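Local coordinates for nonsense-mediated mRNA decay protein 2 (Saccharomyces cerevisiae, PDB 4LUN) that takes part in nonsense-mediated decay of mRNAs containing premature stop codons, this chain being its N-terminal MIF4G domain of HEAT-like helical repeats, at residues L80-V90 / R139-L150. Sequence-based numbering, arbitrary orientation.
Sequences LLNVLNKNDDV and RVKGNLRVFTEL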
ATOM      1  N   LEU A  80      -3.972  -0.595 -13.007  1.00 26.79           N
ATOM      2  CA  LEU A  80      -4.079  -0.268 -11.589  1.00 26.00           C
ATOM      3  C   LEU A  80      -2.741  -0.435 -10.879  1.00 28.09           C
ATOM      4  O   LEU A  80      -2.357   0.382 -10.037  1.00 25.73           O
ATOM      5  CB  LEU A  80      -5.135  -1.152 -10.922  1.00 26.38           C
ATOM      6  CG  LEU A  80      -5.890  -0.504  -9.770  1.00 32.74           C
ATOM      7  CD1 LEU A  80      -6.387   0.870 -10.190  1.00 32.64           C
ATOM      8  CD2 LEU A  80      -7.052  -1.402  -9.369  1.00 29.40           C
ATOM      9  N   LEU A  81      -2.035  -1.502 -11.224  1.00 23.14           N
ATOM     10  CA  LEU A  81      -0.752  -1.795 -10.597  1.00 26.24           C
ATOM     11  C   LEU A  81       0.300  -0.773 -11.003  1.00 29.65           C
ATOM     12  O   LEU A  81       1.316  -0.624 -10.332  1.00 24.68           O
ATOM     13  CB  LEU A  81      -0.287  -3.208 -10.950  1.00 27.91           C
ATOM     14  CG  LEU A  81      -1.059  -4.391 -10.359  1.00 29.30           C
ATOM     15  CD1 LEU A  81      -0.586  -5.701 -10.975  1.00 30.98           C
ATOM     16  CD2 LEU A  81      -0.883  -4.435  -8.857  1.00 33.16           C
ATOM     17  N   ASN A  82       0.052  -0.064 -12.100  1.00 27.89           N
ATOM     18  CA  ASN A  82       1.024   0.884 -12.625  1.00 28.20           C
ATOM     19  C   ASN A  82       0.617   2.349 -12.476  1.00 32.11           C
ATOM     20  O   ASN A  82       1.229   3.230 -13.079  1.00 38.57           O
ATOM     21  CB  ASN A  82       1.319   0.571 -14.097  1.00 28.05           C
ATOM     22  CG  ASN A  82       2.070  -0.737 -14.274  1.00 35.76           C
ATOM     23  OD1 ASN A  82       3.081  -0.979 -13.614  1.00 36.50           O
ATOM     24  ND2 ASN A  82       1.577  -1.585 -15.166  1.00 43.21           N
ATOM     25  N   VAL A  83      -0.414   2.613 -11.682  1.00 30.32           N
ATOM     26  CA  VAL A  83      -0.812   3.994 -11.409  1.00 32.75           C
ATOM     27  C   VAL A  83       0.360   4.751 -10.787  1.00 36.11           C
ATOM     28  O   VAL A  83       1.016   4.249  -9.874  1.00 36.55           O
ATOM     29  CB  VAL A  83      -2.043   4.065 -10.477  1.00 30.82           C
ATOM     30  CG1 VAL A  83      -2.396   5.513 -10.152  1.00 36.43           C
ATOM     31  CG2 VAL A  83      -3.236   3.373 -11.118  1.00 30.36           C
ATOM     32  N   LEU A  84       0.629   5.949 -11.295  1.00 36.41           N
ATOM     33  CA  LEU A  84       1.744   6.755 -10.806  1.00 44.14           C
ATOM     34  C   LEU A  84       1.499   7.187  -9.364  1.00 46.00           C
ATOM     35  O   LEU A  84       0.387   7.048  -8.849  1.00 46.72           O
ATOM     36  CB  LEU A  84       1.917   7.989 -11.692  1.00 42.90           C
ATOM     37  CG  LEU A  84       1.985   7.732 -13.197  1.00 43.18           C
ATOM     38  CD1 LEU A  84       1.860   9.035 -13.976  1.00 43.16           C
ATOM     39  CD2 LEU A  84       3.276   7.012 -13.558  1.00 48.05           C
ATOM     40  N   ASN A  85       2.532   7.704  -8.703  1.00 48.81           N
ATOM     41  CA  ASN A  85       2.324   8.338  -7.407  1.00 50.12           C
ATOM     42  C   ASN A  85       1.984   9.811  -7.602  1.00 49.61           C
ATOM     43  O   ASN A  85       2.801  10.702  -7.359  1.00 43.19           O
ATOM     44  CB  ASN A  85       3.532   8.182  -6.483  1.00 49.28           C
ATOM     45  CG  ASN A  85       3.297   8.808  -5.118  1.00 53.39           C
ATOM     46  OD1 ASN A  85       2.154   8.970  -4.684  1.00 54.47           O
ATOM     47  ND2 ASN A  85       4.380   9.177  -4.441  1.00 56.53           N
ATOM     48  N   LYS A  86       0.769  10.049  -8.077  1.00 37.72           N
ATOM     49  CA  LYS A  86       0.252  11.391  -8.250  1.00 37.63           C
ATOM     50  C   LYS A  86      -1.159  11.360  -7.695  1.00 34.51           C
ATOM     51  O   LYS A  86      -1.956  10.506  -8.076  1.00 30.37           O
ATOM     52  CB  LYS A  86       0.255  11.788  -9.730  1.00 40.61           C
ATOM     53  CG  LYS A  86       1.646  11.829 -10.365  1.00 43.56           C
ATOM     54  CD  LYS A  86       1.607  12.381 -11.789  1.00 48.80           C
ATOM     55  CE  LYS A  86       1.199  13.854 -11.829  1.00 50.13           C
ATOM     56  NZ  LYS A  86       2.337  14.785 -11.572  1.00 48.46           N
ATOM     57  N   ASN A  87      -1.461  12.264  -6.775  1.00 30.58           N
ATOM     58  CA  ASN A  87      -2.752  12.223  -6.104  1.00 32.83           C
ATOM     59  C   ASN A  87      -3.930  12.322  -7.065  1.00 30.86           C
ATOM     60  O   ASN A  87      -4.958  11.672  -6.861  1.00 29.16           O
ATOM     61  CB  ASN A  87      -2.835  13.290  -5.014  1.00 35.54           C
ATOM     62  CG  ASN A  87      -1.932  12.980  -3.840  1.00 34.02           C
ATOM     63  OD1 ASN A  87      -1.697  11.814  -3.518  1.00 35.66           O
ATOM     64  ND2 ASN A  87      -1.411  14.021  -3.197  1.00 33.40           N
ATOM     65  N   ASP A  88      -3.772  13.114  -8.121  1.00 35.50           N
ATOM     66  CA  ASP A  88      -4.842  13.293  -9.104  1.00 36.33           C
ATOM     67  C   ASP A  88      -5.077  12.053  -9.963  1.00 33.18           C
ATOM     68  O   ASP A  88      -6.211  11.772 -10.363  1.00 34.42           O
ATOM     69  CB  ASP A  88      -4.567  14.511  -9.987  1.00 42.85           C
ATOM     70  CG  ASP A  88      -4.896  15.817  -9.294  1.00 51.24           C
ATOM     71  OD1 ASP A  88      -4.062  16.744  -9.351  1.00 54.96           O
ATOM     72  OD2 ASP A  88      -5.993  15.917  -8.694  1.00 56.60           O
ATOM     73  N   ASP A  89      -4.008  11.315 -10.239  1.00 32.16           N
ATOM     74  CA  ASP A  89      -4.117  10.080 -11.004  1.00 31.13           C
ATOM     75  C   ASP A  89      -4.793   8.984 -10.179  1.00 30.41           C
ATOM     76  O   ASP A  89      -5.601   8.215 -10.700  1.00 27.28           O
ATOM     77  CB  ASP A  89      -2.743   9.623 -11.486  1.00 35.22           C
ATOM     78  CG  ASP A  89      -2.173  10.532 -12.560  1.00 42.32           C
ATOM     79  OD1 ASP A  89      -2.762  11.608 -12.802  1.00 42.11           O
ATOM     80  OD2 ASP A  89      -1.140  10.171 -13.158  1.00 42.27           O
ATOM     81  N   VAL A  90      -4.464   8.920  -8.895  1.00 26.82           N
ATOM     82  CA  VAL A  90      -5.136   7.994  -7.974  1.00 27.88           C
ATOM     83  C   VAL A  90      -6.653   8.240  -7.916  1.00 29.85           C
ATOM     84  O   VAL A  90      -7.446   7.298  -7.968  1.00 24.13           O
ATOM     85  CB  VAL A  90      -4.497   8.055  -6.557  1.00 25.54           C
ATOM     86  CG1 VAL A  90      -5.279   7.223  -5.571  1.00 25.86           C
ATOM     87  CG2 VAL A  90      -3.047   7.587  -6.609  1.00 32.25           C
ATOM     88  N   ARG A 139       7.268   0.808  -5.331  1.00 16.46           N
ATOM     89  CA  ARG A 139       6.148   0.228  -6.056  1.00 17.43           C
ATOM     90  C   ARG A 139       5.085  -0.300  -5.088  1.00 18.04           C
ATOM     91  O   ARG A 139       3.895  -0.051  -5.265  1.00 17.83           O
ATOM     92  CB  ARG A 139       6.629  -0.885  -6.984  1.00 17.61           C
ATOM     93  CG  ARG A 139       5.498  -1.538  -7.738  1.00 25.02           C
ATOM     94  CD  ARG A 139       5.965  -2.232  -9.002  1.00 34.46           C
ATOM     95  NE  ARG A 139       4.824  -2.556  -9.853  1.00 47.87           N
ATOM     96  CZ  ARG A 139       4.534  -1.935 -10.990  1.00 39.10           C
ATOM     97  NH1 ARG A 139       5.313  -0.957 -11.443  1.00 43.43           N
ATOM     98  NH2 ARG A 139       3.470  -2.306 -11.685  1.00 42.33           N
ATOM     99  N   VAL A 140       5.533  -1.013  -4.063  1.00 13.61           N
ATOM    100  CA  VAL A 140       4.627  -1.573  -3.049  1.00 14.21           C
ATOM    101  C   VAL A 140       3.816  -0.481  -2.371  1.00 16.27           C
ATOM    102  O   VAL A 140       2.614  -0.652  -2.140  1.00 16.55           O
ATOM    103  CB  VAL A 140       5.416  -2.370  -1.994  1.00 18.94           C
ATOM    104  CG1 VAL A 140       4.541  -2.641  -0.749  1.00 24.15           C
ATOM    105  CG2 VAL A 140       5.881  -3.670  -2.597  1.00 18.26           C
ATOM    106  N   LYS A 141       4.465   0.639  -2.068  1.00 15.84           N
ATOM    107  CA  LYS A 141       3.804   1.742  -1.380  1.00 13.97           C
ATOM    108  C   LYS A 141       2.733   2.336  -2.267  1.00 13.27           C
ATOM    109  O   LYS A 141       1.659   2.682  -1.789  1.00 15.65           O
ATOM    110  CB  LYS A 141       4.815   2.828  -0.961  1.00 14.14           C
ATOM    111  CG  LYS A 141       5.764   2.356   0.130  1.00 18.69           C
ATOM    112  CD  LYS A 141       6.597   3.497   0.718  1.00 24.26           C
ATOM    113  CE  LYS A 141       7.291   4.312  -0.340  1.00 29.81           C
ATOM    114  NZ  LYS A 141       8.337   5.198   0.273  1.00 35.38           N
ATOM    115  N   GLY A 142       3.020   2.454  -3.555  1.00 16.25           N
ATOM    116  CA  GLY A 142       2.021   2.941  -4.499  1.00 16.81           C
ATOM    117  C   GLY A 142       0.840   1.996  -4.608  1.00 15.11           C
ATOM    118  O   GLY A 142      -0.324   2.421  -4.646  1.00 17.05           O
ATOM    119  N   ASN A 143       1.139   0.705  -4.697  1.00 14.57           N
ATOM    120  CA  ASN A 143       0.092  -0.306  -4.749  1.00 14.88           C
ATOM    121  C   ASN A 143      -0.742  -0.311  -3.476  1.00 15.21           C
ATOM    122  O   ASN A 143      -1.967  -0.456  -3.528  1.00 14.79           O
ATOM    123  CB  ASN A 143       0.698  -1.690  -4.993  1.00 13.81           C
ATOM    124  CG  ASN A 143       1.311  -1.820  -6.381  1.00 20.61           C
ATOM    125  OD1 ASN A 143       0.945  -1.083  -7.302  1.00 25.98           O
ATOM    126  ND2 ASN A 143       2.222  -2.771  -6.540  1.00 15.57           N
ATOM    127  N   LEU A 144      -0.083  -0.153  -2.334  1.00 14.37           N
ATOM    128  CA  LEU A 144      -0.804  -0.097  -1.065  1.00 11.79           C
ATOM    129  C   LEU A 144      -1.694   1.133  -1.012  1.00 16.36           C
ATOM    130  O   LEU A 144      -2.814   1.079  -0.514  1.00 16.46           O
ATOM    131  CB  LEU A 144       0.188  -0.085   0.116  1.00 14.78           C
ATOM    132  CG  LEU A 144      -0.372   0.097   1.531  1.00 12.66           C
ATOM    133  CD1 LEU A 144      -1.237  -1.107   1.927  1.00 16.96           C
ATOM    134  CD2 LEU A 144       0.779   0.278   2.508  1.00 14.49           C
ATOM    135  N   ARG A 145      -1.209   2.246  -1.554  1.00 15.33           N
ATOM    136  CA  ARG A 145      -1.992   3.478  -1.489  1.00 16.35           C
ATOM    137  C   ARG A 145      -3.265   3.325  -2.305  1.00 21.09           C
ATOM    138  O   ARG A 145      -4.371   3.649  -1.843  1.00 17.33           O
ATOM    139  CB  ARG A 145      -1.159   4.652  -2.004  1.00 18.38           C
ATOM    140  CG  ARG A 145      -1.791   6.011  -1.756  1.00 23.38           C
ATOM    141  CD  ARG A 145      -2.572   6.486  -2.946  1.00 28.22           C
ATOM    142  NE  ARG A 145      -3.258   7.746  -2.662  1.00 30.82           N
ATOM    143  CZ  ARG A 145      -2.743   8.941  -2.920  1.00 35.69           C
ATOM    144  NH1 ARG A 145      -1.539   9.039  -3.471  1.00 31.99           N
ATOM    145  NH2 ARG A 145      -3.434  10.037  -2.633  1.00 38.30           N
ATOM    146  N   VAL A 146      -3.109   2.802  -3.513  1.00 16.03           N
ATOM    147  CA  VAL A 146      -4.243   2.618  -4.419  1.00 16.68           C
ATOM    148  C   VAL A 146      -5.238   1.612  -3.847  1.00 17.11           C
ATOM    149  O   VAL A 146      -6.454   1.817  -3.919  1.00 17.55           O
ATOM    150  CB  VAL A 146      -3.761   2.204  -5.830  1.00 19.12           C
ATOM    151  CG1 VAL A 146      -4.928   1.711  -6.680  1.00 21.64           C
ATOM    152  CG2 VAL A 146      -3.059   3.390  -6.511  1.00 21.19           C
ATOM    153  N   PHE A 147      -4.714   0.524  -3.284  1.00 13.96           N
ATOM    154  CA  PHE A 147      -5.566  -0.464  -2.642  1.00 12.90           C
ATOM    155  C   PHE A 147      -6.418   0.189  -1.573  1.00 17.82           C
ATOM    156  O   PHE A 147      -7.623  -0.054  -1.494  1.00 15.37           O
ATOM    157  CB  PHE A 147      -4.769  -1.587  -1.994  1.00 14.37           C
ATOM    158  CG  PHE A 147      -5.629  -2.512  -1.190  1.00 12.29           C
ATOM    159  CD1 PHE A 147      -6.221  -3.608  -1.792  1.00 18.96           C
ATOM    160  CD2 PHE A 147      -5.867  -2.272   0.156  1.00 15.44           C
ATOM    161  CE1 PHE A 147      -7.052  -4.455  -1.066  1.00 16.29           C
ATOM    162  CE2 PHE A 147      -6.695  -3.115   0.886  1.00 21.17           C
ATOM    163  CZ  PHE A 147      -7.280  -4.213   0.264  1.00 20.22           C
ATOM    164  N   THR A 148      -5.776   1.006  -0.745  1.00 15.69           N
ATOM    165  CA  THR A 148      -6.445   1.590   0.408  1.00 15.19           C
ATOM    166  C   THR A 148      -7.521   2.588  -0.015  1.00 15.81           C
ATOM    167  O   THR A 148      -8.600   2.642   0.597  1.00 16.25           O
ATOM    168  CB  THR A 148      -5.432   2.213   1.380  1.00 13.85           C
ATOM    169  OG1 THR A 148      -4.490   1.205   1.754  1.00 15.55           O
ATOM    170  CG2 THR A 148      -6.133   2.675   2.650  1.00 12.76           C
ATOM    171  N   GLU A 149      -7.252   3.341  -1.076  1.00 14.04           N
ATOM    172  CA  GLU A 149      -8.232   4.303  -1.566  1.00 16.73           C
ATOM    173  C   GLU A 149      -9.469   3.561  -2.071  1.00 21.89           C
ATOM    174  O   GLU A 149     -10.610   4.025  -1.886  1.00 16.54           O
ATOM    175  CB  GLU A 149      -7.657   5.180  -2.682  1.00 21.82           C
ATOM    176  CG  GLU A 149      -6.437   6.023  -2.315  1.00 23.37           C
ATOM    177  CD  GLU A 149      -6.741   7.203  -1.401  1.00 34.56           C
ATOM    178  OE1 GLU A 149      -7.896   7.351  -0.936  1.00 34.45           O
ATOM    179  OE2 GLU A 149      -5.803   7.989  -1.144  1.00 33.82           O
ATOM    180  N   LEU A 150      -9.254   2.400  -2.691  1.00 16.89           N
ATOM    181  CA  LEU A 150     -10.376   1.589  -3.183  1.00 13.37           C
ATOM    182  C   LEU A 150     -11.083   0.826  -2.067  1.00 18.07           C
ATOM    183  O   LEU A 150     -12.258   0.449  -2.193  1.00 17.91           O
ATOM    184  CB  LEU A 150      -9.916   0.610  -4.273  1.00 16.91           C
ATOM    185  CG  LEU A 150      -9.539   1.290  -5.579  1.00 20.15           C
ATOM    186  CD1 LEU A 150      -8.780   0.309  -6.475  1.00 18.15           C
ATOM    187  CD2 LEU A 150     -10.805   1.791  -6.275  1.00 18.95           C
TER
HETATM  188  O   HOH W   1       0.058   5.287  -6.374  1.00 37.44           O
HETATM  189  O   HOH W   2       0.314   6.882  -4.418  1.00 39.37           O
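R145 meets N87 end-on: NH1 and NH2 both donate to the single amide oxygen OD1, at 2.8 Å from NH1 and 2.6 Å from NH2. That oxygen lies in the guanidinium plane, while the amide itself is turned 77° from it. The NH1 bond runs nearly straight on from the C=O, whereas NH2 approaches from above the carbonyl plane. V90 lies over one face of the guanidinium, its CG1 3.6 Å from R145 NE. Next to this polar pairing, V146 CG2 packs against V83 and V90, and V146 CG1 packs 3.9 Å from L80 CD1; L80 CD2 and L150 CD1 meet tip to tip. At the far end, R139, extended from CG to NE, carries its guanidinium to N82 OD1, a pairing doubtful in its detail.

A second shell fixes R145. The bend at chi2 (-95°) turns the guanidinium so that NE forms a salt bridge to E149 OE2, on the anti lone pair, at 3.0 Å, while NH1 and NH2 face N87. A water accepts from NH1 and donates to N85 OD1. An alanine in place of R145 would probably leave N87 OD1 and the E149 carboxylate without their shared partner and take away the flat group that lies over V90.

The contact thus seats the turn between helices 69-81 and 87-104 against helix 130-152 of the MIF4G domain. Its chemistry implies an apolar seam edged by the R145-N87 bonds, with the guanidinium held in its plane by N87, E149 and a water, and its charge probably balanced in part by E149.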